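Local atomic coordinates of inositol-1-monophosphatase (Nostoc sp., PDB entry 5ZHH), a protein that hydrolyses inositol monophosphates to free inositol and inorganic phosphate, probably with the help of magnesium ions as its relatives do. Residues I58-A69 and L75-I86; V203-I211 and G243-I252. All blocks are in the same frame, centred on the assembly; numbering follows the deposited sequence.

Interaction 1 (I58-A69 and L75-I86)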
loop_
_atom_site.group_PDB
_atom_site.type_symbol
_atom_site.label_atom_id
_atom_site.label_comp_id
_atom_site.label_asym_id
_atom_site.label_seq_id
_atom_site.Cartn_x
_atom_site.Cartn_y
_atom_site.Cartn_z
ATOM N N ILE A 58 -7.052 23.374 12.671
ATOM C CA ILE A 58 -6.099 24.160 13.444
ATOM C C ILE A 58 -6.817 25.197 14.295
ATOM O O ILE A 58 -6.476 25.399 15.466
ATOM C CB ILE A 58 -5.069 24.827 12.516
ATOM C CG1 ILE A 58 -4.240 23.767 11.788
ATOM C CG2 ILE A 58 -4.186 25.788 13.313
ATOM C CD1 ILE A 58 -3.301 23.016 12.690
ATOM N N ARG A 59 -7.818 25.879 13.728
ATOM C CA ARG A 59 -8.485 26.931 14.491
ATOM C C ARG A 59 -9.380 26.356 15.583
ATOM O O ARG A 59 -9.590 27.010 16.607
ATOM C CB ARG A 59 -9.291 27.857 13.571
ATOM C CG ARG A 59 -8.625 28.172 12.228
ATOM C CD ARG A 59 -8.977 29.513 11.663
ATOM N NE ARG A 59 -10.355 29.896 11.960
ATOM C CZ ARG A 59 -11.011 30.878 11.346
ATOM N NH1 ARG A 59 -10.448 31.554 10.372
ATOM N NH2 ARG A 59 -12.254 31.173 11.695
ATOM N N ARG A 60 -9.905 25.140 15.395
ATOM C CA ARG A 60 -10.733 24.536 16.440
ATOM C C ARG A 60 -9.894 24.109 17.640
ATOM O O ARG A 60 -10.327 24.254 18.790
ATOM C CB ARG A 60 -11.516 23.345 15.879
ATOM C CG ARG A 60 -12.264 22.533 16.941
ATOM C CD ARG A 60 -13.283 21.584 16.326
ATOM N NE ARG A 60 -12.826 21.013 15.064
ATOM C CZ ARG A 60 -12.021 19.963 14.973
ATOM N NH1 ARG A 60 -11.583 19.369 16.075
ATOM N NH2 ARG A 60 -11.653 19.510 13.780
ATOM N N HIS A 61 -8.698 23.571 17.397
ATOM C CA HIS A 61 -7.845 23.160 18.504
ATOM C C HIS A 61 -7.071 24.331 19.097
ATOM O O HIS A 61 -6.864 24.372 20.316
ATOM C CB HIS A 61 -6.877 22.067 18.049
ATOM C CG HIS A 61 -7.533 20.742 17.808
ATOM N ND1 HIS A 61 -7.706 19.809 18.808
ATOM C CD2 HIS A 61 -8.051 20.191 16.684
ATOM C CE1 HIS A 61 -8.307 18.741 18.311
ATOM N NE2 HIS A 61 -8.529 18.948 17.025
ATOM N N PHE A 62 -6.659 25.294 18.270
ATOM C CA PHE A 62 -5.832 26.419 18.708
ATOM C C PHE A 62 -6.467 27.729 18.249
ATOM O O PHE A 62 -5.929 28.433 17.387
ATOM C CB PHE A 62 -4.406 26.278 18.170
ATOM C CG PHE A 62 -3.794 24.915 18.407
ATOM C CD1 PHE A 62 -3.548 24.463 19.694
ATOM C CD2 PHE A 62 -3.463 24.094 17.341
ATOM C CE1 PHE A 62 -2.985 23.214 19.912
ATOM C CE2 PHE A 62 -2.898 22.847 17.553
ATOM C CZ PHE A 62 -2.662 22.406 18.837
ATOM N N PRO A 63 -7.589 28.118 18.859
ATOM C CA PRO A 63 -8.296 29.328 18.392
ATOM C C PRO A 63 -7.499 30.614 18.526
ATOM O O PRO A 63 -7.797 31.576 17.807
ATOM C CB PRO A 63 -9.560 29.363 19.264
ATOM C CG PRO A 63 -9.280 28.473 20.423
ATOM C CD PRO A 63 -8.262 27.467 19.997
ATOM N N GLN A 64 -6.508 30.670 19.415
ATOM C CA GLN A 64 -5.727 31.883 19.630
ATOM C C GLN A 64 -4.490 31.974 18.744
ATOM O O GLN A 64 -3.796 32.996 18.779
ATOM C CB GLN A 64 -5.326 32.009 21.106
ATOM C CG GLN A 64 -6.392 32.662 21.996
ATOM C CD GLN A 64 -7.742 31.981 21.908
ATOM O OE1 GLN A 64 -7.888 30.822 22.293
ATOM N NE2 GLN A 64 -8.737 32.697 21.396
ATOM N N HIS A 65 -4.186 30.941 17.965
ATOM C CA HIS A 65 -3.023 30.994 17.093
ATOM C C HIS A 65 -3.349 31.759 15.811
ATOM O O HIS A 65 -4.506 31.871 15.402
ATOM C CB HIS A 65 -2.545 29.583 16.738
ATOM C CG HIS A 65 -2.008 28.808 17.902
ATOM N ND1 HIS A 65 -1.314 27.627 17.748
ATOM C CD2 HIS A 65 -2.060 29.043 19.235
ATOM C CE1 HIS A 65 -0.959 27.168 18.936
ATOM N NE2 HIS A 65 -1.402 28.009 19.855
ATOM N N SER A 66 -2.305 32.267 15.161
ATOM C CA SER A 66 -2.448 32.957 13.886
ATOM C C SER A 66 -2.041 32.029 12.746
ATOM O O SER A 66 -1.277 31.077 12.933
ATOM C CB SER A 66 -1.595 34.231 13.848
ATOM O OG SER A 66 -2.146 35.248 14.670
ATOM N N ILE A 67 -2.578 32.311 11.558
ATOM C CA ILE A 67 -2.368 31.489 10.370
ATOM C C ILE A 67 -1.749 32.321 9.255
ATOM O O ILE A 67 -2.151 33.470 9.032
ATOM C CB ILE A 67 -3.692 30.870 9.876
ATOM C CG1 ILE A 67 -4.399 30.110 11.001
ATOM C CG2 ILE A 67 -3.429 29.956 8.680
ATOM C CD1 ILE A 67 -3.595 28.983 11.570
ATOM N N LEU A 68 -0.747 31.753 8.581
ATOM C CA LEU A 68 -0.201 32.291 7.337
ATOM C C LEU A 68 -0.434 31.291 6.207
ATOM O O LEU A 68 -0.015 30.131 6.306
ATOM C CB LEU A 68 1.288 32.613 7.466
ATOM C CG LEU A 68 1.890 33.251 6.207
ATOM C CD1 LEU A 68 1.280 34.620 5.929
ATOM C CD2 LEU A 68 3.401 33.356 6.352
ATOM N N ALA A 69 -1.071 31.741 5.125
ATOM C CA ALA A 69 -1.273 30.895 3.955
ATOM C C ALA A 69 -1.404 31.772 2.718
ATOM O O ALA A 69 -1.758 32.951 2.806
ATOM C CB ALA A 69 -2.506 29.996 4.104
ATOM N N LEU A 75 -4.186 35.553 8.815
ATOM C CA LEU A 75 -5.272 35.399 9.771
ATOM C C LEU A 75 -4.745 35.645 11.177
ATOM O O LEU A 75 -3.873 34.911 11.655
ATOM C CB LEU A 75 -5.859 34.001 9.678
ATOM C CG LEU A 75 -6.853 33.606 10.771
ATOM C CD1 LEU A 75 -7.997 34.629 10.937
ATOM C CD2 LEU A 75 -7.353 32.251 10.400
ATOM N N GLY A 76 -5.304 36.645 11.848
ATOM C CA GLY A 76 -4.795 37.066 13.132
ATOM C C GLY A 76 -3.521 37.865 12.967
ATOM O O GLY A 76 -2.931 37.949 11.887
ATOM N N ASN A 77 -3.094 38.479 14.067
ATOM C CA ASN A 77 -1.887 39.291 14.034
ATOM C C ASN A 77 -0.687 38.420 13.685
ATOM O O ASN A 77 -0.498 37.336 14.250
ATOM C CB ASN A 77 -1.678 40.002 15.375
ATOM C CG ASN A 77 -1.410 39.040 16.520
ATOM O OD1 ASN A 77 -2.045 37.989 16.626
ATOM N ND2 ASN A 77 -0.465 39.399 17.388
ATOM N N GLN A 78 0.108 38.882 12.723
ATOM C CA GLN A 78 1.205 38.072 12.216
ATOM C C GLN A 78 2.442 38.115 13.103
ATOM O O GLN A 78 3.391 37.372 12.840
ATOM C CB GLN A 78 1.552 38.505 10.791
ATOM C CG GLN A 78 0.413 38.274 9.803
ATOM C CD GLN A 78 0.082 36.803 9.624
ATOM O OE1 GLN A 78 0.860 36.050 9.041
ATOM N NE2 GLN A 78 -1.076 36.386 10.126
ATOM N N ASP A 79 2.453 38.953 14.141
ATOM C CA ASP A 79 3.504 38.932 15.149
ATOM C C ASP A 79 3.137 38.068 16.351
ATOM O O ASP A 79 3.851 38.095 17.359
ATOM C CB ASP A 79 3.833 40.358 15.610
ATOM C CG ASP A 79 2.596 41.156 15.990
ATOM O OD1 ASP A 79 1.501 40.558 16.092
ATOM O OD2 ASP A 79 2.723 42.388 16.195
ATOM N N ASN A 80 2.036 37.319 16.258
ATOM C CA ASN A 80 1.623 36.390 17.303
ATOM C C ASN A 80 2.759 35.437 17.647
ATOM O O ASN A 80 3.579 35.078 16.797
ATOM C CB ASN A 80 0.395 35.603 16.828
ATOM C CG ASN A 80 -0.272 34.783 17.935
ATOM O OD1 ASN A 80 0.386 34.149 18.765
ATOM N ND2 ASN A 80 -1.598 34.777 17.926
ATOM N N GLU A 81 2.803 35.027 18.915
ATOM C CA GLU A 81 3.773 34.019 19.321
ATOM C C GLU A 81 3.633 32.756 18.478
ATOM O O GLU A 81 4.635 32.129 18.119
ATOM C CB GLU A 81 3.602 33.699 20.806
ATOM C CG GLU A 81 4.521 32.606 21.310
ATOM C CD GLU A 81 4.296 32.284 22.774
ATOM O OE1 GLU A 81 3.226 32.643 23.311
ATOM O OE2 GLU A 81 5.201 31.684 23.390
ATOM N N TYR A 82 2.403 32.378 18.138
ATOM C CA TYR A 82 2.134 31.171 17.367
ATOM C C TYR A 82 1.608 31.549 15.991
ATOM O O TYR A 82 0.566 32.205 15.877
ATOM C CB TYR A 82 1.132 30.273 18.094
ATOM C CG TYR A 82 1.625 29.801 19.438
ATOM C CD1 TYR A 82 2.664 28.886 19.534
ATOM C CD2 TYR A 82 1.049 30.269 20.614
ATOM C CE1 TYR A 82 3.121 28.449 20.759
ATOM C CE2 TYR A 82 1.501 29.838 21.848
ATOM C CZ TYR A 82 2.536 28.927 21.914
ATOM O OH TYR A 82 2.990 28.492 23.137
ATOM N N LEU A 83 2.322 31.126 14.952
ATOM C CA LEU A 83 1.950 31.417 13.573
ATOM C C LEU A 83 2.123 30.148 12.758
ATOM O O LEU A 83 3.245 29.651 12.618
ATOM C CB LEU A 83 2.799 32.556 12.986
ATOM C CG LEU A 83 2.474 32.933 11.536
ATOM C CD1 LEU A 83 1.045 33.439 11.441
ATOM C CD2 LEU A 83 3.452 33.982 10.999
ATOM N N TRP A 84 1.021 29.637 12.212
ATOM C CA TRP A 84 1.048 28.437 11.387
ATOM C C TRP A 84 1.265 28.837 9.934
ATOM O O TRP A 84 0.574 29.721 9.417
ATOM C CB TRP A 84 -0.251 27.641 11.519
ATOM C CG TRP A 84 -0.444 26.998 12.854
ATOM C CD1 TRP A 84 -1.053 27.547 13.943
ATOM C CD2 TRP A 84 -0.050 25.672 13.239
ATOM N NE1 TRP A 84 -1.051 26.656 14.986
ATOM C CE2 TRP A 84 -0.437 25.499 14.583
ATOM C CE3 TRP A 84 0.610 24.625 12.587
ATOM C CZ2 TRP A 84 -0.197 24.317 15.286
ATOM C CZ3 TRP A 84 0.847 23.446 13.288
ATOM C CH2 TRP A 84 0.444 23.304 14.624
ATOM N N ALA A 85 2.242 28.210 9.291
ATOM C CA ALA A 85 2.549 28.436 7.882
ATOM C C ALA A 85 2.058 27.213 7.115
ATOM O O ALA A 85 2.652 26.131 7.220
ATOM C CB ALA A 85 4.043 28.677 7.673
ATOM N N ILE A 86 0.972 27.389 6.361
ATOM C CA ILE A 86 0.203 26.293 5.772
ATOM C C ILE A 86 0.336 26.340 4.255
ATOM O O ILE A 86 0.029 27.366 3.638
ATOM C CB ILE A 86 -1.284 26.394 6.152
ATOM C CG1 ILE A 86 -1.482 26.287 7.658
ATOM C CG2 ILE A 86 -2.084 25.331 5.428
ATOM C CD1 ILE A 86 -0.664 25.234 8.287
#
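W84 and H65 meet rim to rim beside the parallel strands 66-69 and 82-86, neighbours in the larger mixed sheet of the layered alpha-beta sandwich of the inositol monophosphatase family. S66 O accepts from W84 N, and L68 N donates to W84 O. The tight part is aromatic and aliphatic: helix 44-61 supplies I58, and helix 3-25 covers the cluster, with F7 against F62, H65 and Y82. W84 turns CG anti to its carbonyl carbon (chi1 -69°), which swings the indole off the sheet face towards the end of helix 44-61, where NE1 donates to H65 ND1 at 2.9 Å. An imidazole nitrogen thus satisfies the indole N-H where the ring otherwise needs apolar company: I58 CG2 lies over its five-membered ring, 3.6 Å from W84 CD1. H65 is itself sandwiched between F62 CB and Y82 CB. A leucine in place of W84 would probably leave H65 ND1 without its donor and a gap against I58 CG2. The solvent side is looser: the exposed R59 lays its guanidinium obliquely against L75 CD2, and G76 accommodates a positive phi. Within the fold, by contrast, the buried S66 donates from OG to N77 O at 2.7 Å, while N80 N approaches that carbonyl from its opposite face.

Interaction 2 (V203-I211 and G243-I252)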
loop_
_atom_site.group_PDB
_atom_site.type_symbol
_atom_site.label_atom_id
_atom_site.label_comp_id
_atom_site.label_asym_id
_atom_site.label_seq_id
_atom_site.Cartn_x
_atom_site.Cartn_y
_atom_site.Cartn_z
ATOM N N VAL A 203 18.450 12.773 -0.676
ATOM C CA VAL A 203 19.395 13.687 -1.296
ATOM C C VAL A 203 20.261 14.254 -0.186
ATOM O O VAL A 203 19.937 14.154 0.997
ATOM C CB VAL A 203 18.708 14.820 -2.089
ATOM C CG1 VAL A 203 17.958 14.260 -3.282
ATOM C CG2 VAL A 203 17.757 15.587 -1.201
ATOM N N ASP A 204 21.376 14.860 -0.581
ATOM C CA ASP A 204 22.317 15.395 0.387
ATOM C C ASP A 204 22.140 16.884 0.623
ATOM O O ASP A 204 22.647 17.396 1.620
ATOM C CB ASP A 204 23.749 15.104 -0.072
ATOM C CG ASP A 204 23.965 13.632 -0.350
ATOM O OD1 ASP A 204 23.727 12.804 0.567
ATOM O OD2 ASP A 204 24.344 13.297 -1.486
ATOM N N GLY A 205 21.421 17.580 -0.246
ATOM C CA GLY A 205 21.295 19.015 -0.113
ATOM C C GLY A 205 20.305 19.572 -1.107
ATOM O O GLY A 205 20.007 18.958 -2.136
ATOM N N TYR A 206 19.808 20.757 -0.780
ATOM C CA TYR A 206 18.749 21.422 -1.519
ATOM C C TYR A 206 18.980 22.921 -1.398
ATOM O O TYR A 206 19.380 23.402 -0.335
ATOM C CB TYR A 206 17.371 21.007 -0.969
ATOM C CG TYR A 206 16.240 21.989 -1.225
ATOM C CD1 TYR A 206 15.749 22.205 -2.508
ATOM C CD2 TYR A 206 15.666 22.700 -0.172
ATOM C CE1 TYR A 206 14.708 23.103 -2.733
ATOM C CE2 TYR A 206 14.634 23.598 -0.389
ATOM C CZ TYR A 206 14.164 23.795 -1.663
ATOM O OH TYR A 206 13.148 24.696 -1.878
ATOM N N TRP A 207 18.797 23.646 -2.499
ATOM C CA TRP A 207 18.832 25.101 -2.459
ATOM C C TRP A 207 17.782 25.636 -3.418
ATOM O O TRP A 207 17.452 24.990 -4.413
ATOM C CB TRP A 207 20.220 25.664 -2.809
ATOM C CG TRP A 207 20.468 25.791 -4.276
ATOM C CD1 TRP A 207 20.319 26.919 -5.046
ATOM C CD2 TRP A 207 20.900 24.755 -5.164
ATOM N NE1 TRP A 207 20.639 26.644 -6.354
ATOM C CE2 TRP A 207 21.001 25.325 -6.455
ATOM C CE3 TRP A 207 21.225 23.403 -4.993
ATOM C CZ2 TRP A 207 21.397 24.586 -7.571
ATOM C CZ3 TRP A 207 21.616 22.668 -6.102
ATOM C CH2 TRP A 207 21.702 23.266 -7.378
ATOM N N GLU A 208 17.254 26.820 -3.111
ATOM C CA GLU A 208 16.253 27.410 -3.989
ATOM C C GLU A 208 16.076 28.881 -3.641
ATOM O O GLU A 208 16.284 29.289 -2.494
ATOM C CB GLU A 208 14.906 26.667 -3.878
ATOM C CG GLU A 208 13.926 27.077 -4.964
ATOM C CD GLU A 208 12.768 26.114 -5.140
ATOM O OE1 GLU A 208 12.585 25.195 -4.304
ATOM O OE2 GLU A 208 12.035 26.283 -6.133
ATOM N N ARG A 209 15.710 29.669 -4.648
ATOM C CA ARG A 209 15.298 31.049 -4.460
ATOM C C ARG A 209 13.834 31.199 -4.844
ATOM O O ARG A 209 13.255 30.343 -5.522
ATOM C CB ARG A 209 16.157 32.016 -5.289
ATOM C CG ARG A 209 15.992 31.864 -6.790
ATOM C CD ARG A 209 16.546 33.066 -7.551
ATOM N NE ARG A 209 15.767 34.280 -7.325
ATOM C CZ ARG A 209 14.659 34.594 -7.989
ATOM N NH1 ARG A 209 14.185 33.782 -8.930
ATOM N NH2 ARG A 209 14.022 35.723 -7.713
ATOM N N GLY A 210 13.233 32.291 -4.386
ATOM C CA GLY A 210 11.846 32.559 -4.703
ATOM C C GLY A 210 10.858 31.679 -3.971
ATOM O O GLY A 210 9.743 31.472 -4.464
ATOM N N ILE A 211 11.226 31.154 -2.804
ATOM C CA ILE A 211 10.297 30.314 -2.058
ATOM C C ILE A 211 9.528 31.166 -1.057
ATOM O O ILE A 211 9.918 32.289 -0.711
ATOM C CB ILE A 211 10.997 29.128 -1.354
ATOM C CG1 ILE A 211 12.193 29.576 -0.513
ATOM C CG2 ILE A 211 11.458 28.117 -2.388
ATOM C CD1 ILE A 211 11.856 30.025 0.905
ATOM N N GLY A 243 13.365 34.691 0.599
ATOM C CA GLY A 243 12.984 33.670 -0.354
ATOM C C GLY A 243 14.085 32.719 -0.760
ATOM O O GLY A 243 13.870 31.905 -1.667
ATOM N N ARG A 244 15.242 32.763 -0.102
ATOM C CA ARG A 244 16.366 31.898 -0.431
ATOM C C ARG A 244 16.647 30.956 0.724
ATOM O O ARG A 244 16.542 31.343 1.893
ATOM C CB ARG A 244 17.633 32.695 -0.767
ATOM C CG ARG A 244 17.422 33.698 -1.878
ATOM C CD ARG A 244 18.655 34.535 -2.177
ATOM N NE ARG A 244 18.566 35.058 -3.537
ATOM C CZ ARG A 244 19.371 34.717 -4.536
ATOM N NH1 ARG A 244 20.368 33.867 -4.334
ATOM N NH2 ARG A 244 19.183 35.247 -5.736
ATOM N N ILE A 245 16.994 29.717 0.387
ATOM C CA ILE A 245 17.227 28.686 1.391
ATOM C C ILE A 245 18.338 27.764 0.903
ATOM O O ILE A 245 18.414 27.428 -0.284
ATOM C CB ILE A 245 15.929 27.907 1.696
ATOM C CG1 ILE A 245 16.198 26.835 2.758
ATOM C CG2 ILE A 245 15.363 27.297 0.411
ATOM C CD1 ILE A 245 14.936 26.221 3.370
ATOM N N LEU A 246 19.219 27.382 1.826
ATOM C CA LEU A 246 20.232 26.354 1.601
ATOM C C LEU A 246 20.066 25.311 2.696
ATOM O O LEU A 246 20.199 25.636 3.879
ATOM C CB LEU A 246 21.645 26.942 1.635
ATOM C CG LEU A 246 22.799 25.938 1.677
ATOM C CD1 LEU A 246 22.778 25.073 0.420
ATOM C CD2 LEU A 246 24.139 26.664 1.807
ATOM N N ALA A 247 19.770 24.071 2.310
ATOM C CA ALA A 247 19.369 23.041 3.268
ATOM C C ALA A 247 20.073 21.735 2.938
ATOM O O ALA A 247 19.873 21.181 1.854
ATOM C CB ALA A 247 17.849 22.854 3.246
ATOM N N THR A 248 20.906 21.241 3.860
ATOM C CA THR A 248 21.764 20.097 3.565
ATOM C C THR A 248 21.820 19.149 4.749
ATOM O O THR A 248 21.283 19.424 5.830
ATOM C CB THR A 248 23.194 20.528 3.214
ATOM O OG1 THR A 248 23.864 20.945 4.409
ATOM C CG2 THR A 248 23.205 21.665 2.188
ATOM N N ASN A 249 22.532 18.037 4.544
ATOM C CA ASN A 249 22.827 17.088 5.611
ATOM C C ASN A 249 23.806 17.636 6.639
ATOM O O ASN A 249 24.069 16.947 7.626
ATOM C CB ASN A 249 23.381 15.773 5.037
ATOM C CG ASN A 249 24.723 15.943 4.313
ATOM O OD1 ASN A 249 25.344 17.007 4.343
ATOM N ND2 ASN A 249 25.176 14.869 3.662
ATOM N N GLY A 250 24.360 18.831 6.442
ATOM C CA GLY A 250 25.286 19.370 7.419
ATOM C C GLY A 250 26.740 19.108 7.080
ATOM O O GLY A 250 27.609 19.928 7.391
ATOM N N SER A 251 27.026 17.939 6.499
ATOM C CA SER A 251 28.403 17.591 6.157
ATOM C C SER A 251 28.875 18.241 4.860
ATOM O O SER A 251 30.057 18.586 4.752
ATOM C CB SER A 251 28.557 16.071 6.084
ATOM O OG SER A 251 28.108 15.472 7.291
ATOM N N ILE A 252 27.998 18.425 3.868
ATOM C CA ILE A 252 28.394 19.130 2.647
ATOM C C ILE A 252 27.989 20.599 2.687
ATOM O O ILE A 252 28.107 21.295 1.676
ATOM C CB ILE A 252 27.848 18.466 1.365
ATOM C CG1 ILE A 252 26.315 18.453 1.359
ATOM C CG2 ILE A 252 28.448 17.080 1.151
ATOM C CD1 ILE A 252 25.736 18.247 -0.035
HETATM O O HOH W 1 16.169 36.005 -4.969
#
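I245 reaches across to Y206 and I211 with its CG2 methyl, which lies 3.9 Å from Y206 CE2 and 4.0 Å from I211 CG1. CG1 stands anti to the backbone N (chi1 -180°), leaving CG2 as the branch that meets the other strand. A branched aliphatic suits the place: CG2 makes these contacts while V216 and V220 of helix 213-225 also pack on the side chain. D204 works differently. Its carbonyl O accepts from N249 N at 3.0 Å, and its CB meets I252 CD1 at 3.7 Å. The buried carboxylate is satisfied by S146, T148 and the backbone N of L155, and N249 ND2 also binds S146. At the far end G243 O receives I211 N on a lone pair, at 3.0 Å and an N-H...O angle of 173°; the positive phi of G243 favours glycine. Nearby, R209 CB lies over the face of the R244 guanidinium. One water accepts from both R209 NE and R244 NE; R209 pairs with D163 and R244 with D169, which probably offsets the closeness of two positive charges. Backbone bonds of E208 with I245 and Y206 with A247 make the antiparallel pair 205-208 with 245-248, and the other contacts extend it at both ends, within the smaller mixed sheet of the inositol monophosphatase fold.

Overall arrangement
Interactions 1 and 2 occupy the two different sheets of the fold, on opposite sides of the chain's centre; their own centres are 26 Å apart and their nearest atoms about 10 Å. Helix 213-225 bridges them, touching L68 and A85 of interaction 1 as well as I211, I245 and A247 of interaction 2. In relatives, metal ligands come just after the strand equivalent to 66-69 and from the last part of the strand equivalent to 82-90, with another near the start of the helix equivalent to 213-225, so both contacts probably help frame the active site. Each also reaches a subunit boundary: R60 and H61 bind D9 of the second subunit, whereas D204 packs on H97 of the third.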